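Local coordinates for fumarate reductase iron-sulfur subunit (Mycolicibacterium smegmatis, PDB 7D6V) that carries electrons through its iron-sulfur clusters from succinate oxidation toward the quinone-reducing membrane anchor of succinate dehydrogenase Sdh1, at the interface of chains A and B. Residues are numbered along the deposited sequence; one frame, centred on the assembly and turned at random. Chains: chain A, Fumarate reductase iron-sulfur subunit; chain B, Succinate dehydrogenase (Membrane anchor subunit).

The interface of chains A and B. Residues chain A 67-70; chain B 26-27, 29, 133.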
ATOM      1  N   ASN A  67      11.001 -13.143 -12.247  1.00 16.02           N
ATOM      2  CA  ASN A  67      12.018 -13.841 -13.025  1.00 16.02           C
ATOM      3  C   ASN A  67      13.218 -14.144 -12.133  1.00 16.02           C
ATOM      4  O   ASN A  67      14.374 -13.951 -12.511  1.00 16.02           O
ATOM      5  CB  ASN A  67      12.393 -13.032 -14.263  1.00 16.02           C
ATOM      6  CG  ASN A  67      13.128 -13.854 -15.290  1.00 16.02           C
ATOM      7  OD1 ASN A  67      13.402 -15.030 -15.076  1.00 16.02           O
ATOM      8  ND2 ASN A  67      13.424 -13.246 -16.429  1.00 16.02           N
ATOM      9  N   GLY A  68      12.941 -14.618 -10.922  1.00 14.97           N
ATOM     10  CA  GLY A  68      13.938 -14.760  -9.890  1.00 14.97           C
ATOM     11  C   GLY A  68      13.944 -13.638  -8.876  1.00 14.97           C
ATOM     12  O   GLY A  68      14.597 -13.769  -7.836  1.00 14.97           O
ATOM     13  N   ARG A  69      13.231 -12.546  -9.147  1.00 14.31           N
ATOM     14  CA  ARG A  69      13.203 -11.361  -8.307  1.00 14.31           C
ATOM     15  C   ARG A  69      11.846 -11.212  -7.647  1.00 14.31           C
ATOM     16  O   ARG A  69      10.822 -11.267  -8.338  1.00 14.31           O
ATOM     17  CB  ARG A  69      13.508 -10.109  -9.135  1.00 14.31           C
ATOM     18  CG  ARG A  69      14.514 -10.313 -10.245  1.00 14.31           C
ATOM     19  CD  ARG A  69      15.919 -10.399  -9.696  1.00 14.31           C
ATOM     20  NE  ARG A  69      16.307  -9.163  -9.025  1.00 14.31           N
ATOM     21  CZ  ARG A  69      17.003  -8.188  -9.599  1.00 14.31           C
ATOM     22  NH1 ARG A  69      17.394  -8.303 -10.860  1.00 14.31           N
ATOM     23  NH2 ARG A  69      17.308  -7.099  -8.911  1.00 14.31           N
ATOM     24  N   PRO A  70      11.792 -11.019  -6.330  1.00 13.30           N
ATOM     25  CA  PRO A  70      10.505 -10.753  -5.673  1.00 13.30           C
ATOM     26  C   PRO A  70       9.879  -9.446  -6.134  1.00 13.30           C
ATOM     27  O   PRO A  70      10.421  -8.364  -5.895  1.00 13.30           O
ATOM     28  CB  PRO A  70      10.878 -10.703  -4.186  1.00 13.30           C
ATOM     29  CG  PRO A  70      12.166 -11.447  -4.090  1.00 13.30           C
ATOM     30  CD  PRO A  70      12.888 -11.145  -5.358  1.00 13.30           C
TER
ATOM     31  N   LEU B  26      16.807 -18.450  -9.733  1.00 15.05           N
ATOM     32  CA  LEU B  26      16.195 -18.370 -11.051  1.00 15.05           C
ATOM     33  C   LEU B  26      16.531 -17.068 -11.764  1.00 15.05           C
ATOM     34  O   LEU B  26      15.975 -16.797 -12.832  1.00 15.05           O
ATOM     35  CB  LEU B  26      14.679 -18.539 -10.949  1.00 15.05           C
ATOM     36  CG  LEU B  26      14.180 -19.971 -10.762  1.00 15.05           C
ATOM     37  CD1 LEU B  26      12.685 -19.987 -10.537  1.00 15.05           C
ATOM     38  CD2 LEU B  26      14.547 -20.829 -11.954  1.00 15.05           C
ATOM     39  N   ARG B  27      17.425 -16.263 -11.201  1.00 15.04           N
ATOM     40  CA  ARG B  27      17.821 -15.015 -11.835  1.00 15.04           C
ATOM     41  C   ARG B  27      18.632 -15.289 -13.094  1.00 15.04           C
ATOM     42  O   ARG B  27      19.431 -16.228 -13.148  1.00 15.04           O
ATOM     43  CB  ARG B  27      18.624 -14.158 -10.859  1.00 15.04           C
ATOM     44  CG  ARG B  27      17.794 -13.584  -9.730  1.00 15.04           C
ATOM     45  CD  ARG B  27      18.632 -12.787  -8.749  1.00 15.04           C
ATOM     46  NE  ARG B  27      19.341 -11.693  -9.401  1.00 15.04           N
ATOM     47  CZ  ARG B  27      19.858 -10.650  -8.762  1.00 15.04           C
ATOM     48  NH1 ARG B  27      19.747 -10.551  -7.448  1.00 15.04           N
ATOM     49  NH2 ARG B  27      20.486  -9.702  -9.441  1.00 15.04           N
ATOM     50  N   ASP B  29      20.252 -12.558 -14.793  1.00 17.22           N
ATOM     51  CA  ASP B  29      21.238 -11.502 -14.943  1.00 17.22           C
ATOM     52  C   ASP B  29      22.584 -11.971 -14.392  1.00 17.22           C
ATOM     53  O   ASP B  29      22.755 -13.128 -14.003  1.00 17.22           O
ATOM     54  CB  ASP B  29      20.756 -10.232 -14.247  1.00 17.22           C
ATOM     55  CG  ASP B  29      20.396 -10.468 -12.795  1.00 17.22           C
ATOM     56  OD1 ASP B  29      20.334 -11.640 -12.377  1.00 17.22           O
ATOM     57  OD2 ASP B  29      20.174  -9.480 -12.068  1.00 17.22           O
ATOM     58  N   ALA B 133      18.389 -12.700  -3.987  1.00 15.16           N
ATOM     59  CA  ALA B 133      17.540 -13.887  -3.952  1.00 15.16           C
ATOM     60  C   ALA B 133      18.298 -15.140  -4.379  1.00 15.16           C
ATOM     61  O   ALA B 133      17.733 -16.047  -4.990  1.00 15.16           O
ATOM     62  CB  ALA B 133      16.300 -13.689  -4.818  1.00 15.16           C
TER
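A:Gly68 and A:Arg69 meet B:Leu26 and B:Arg27 through carbon, in a small apolar centre where loops of both subunits meet. CA of A:Gly68 rests on CB of B:Leu26 at 4.0 Å, and the methylene CD of A:Arg69 lies against CG of B:Arg27 at 3.7 Å. At its border the methyl CB of B:Ala133 packs against the carbonyl O of A:Gly68, 3.5 Å away.

Outward, the two arginines illustrate how like charges can share an interface when a carboxylate joins them. Their guanidinium planes are 12° apart and stacked; NE of A:Arg69 lies over the centre of the B:Arg27 group, 3.8 Å above its plane. Bends at chi2 and chi3 (-76° and -62°) bring the A:Arg69 head over that face. B:Asp29 takes the edge of B:Arg27, side-on: NE reaches OD1 at 3.1 Å on its syn lone pair, and NH2 reaches OD2 at 2.7 Å. This paired grip fixes the rotation of the B:Arg27 head. The same OD2 forms a salt bridge with NH1 of A:Arg69 at 3.3 Å, longer than the bonds within chain B and not a hydrogen bond, probably offsetting repulsion within the stack.

A:Asn67 to A:Arg69 belong to the turn joining strands 63-65 and 70-72 of the 2Fe-2S domain, and A:Pro70 begins the second; they face the membrane anchor's N-terminal segment ahead of helix 33-55, and the loop between helices 115-124 and 147-150.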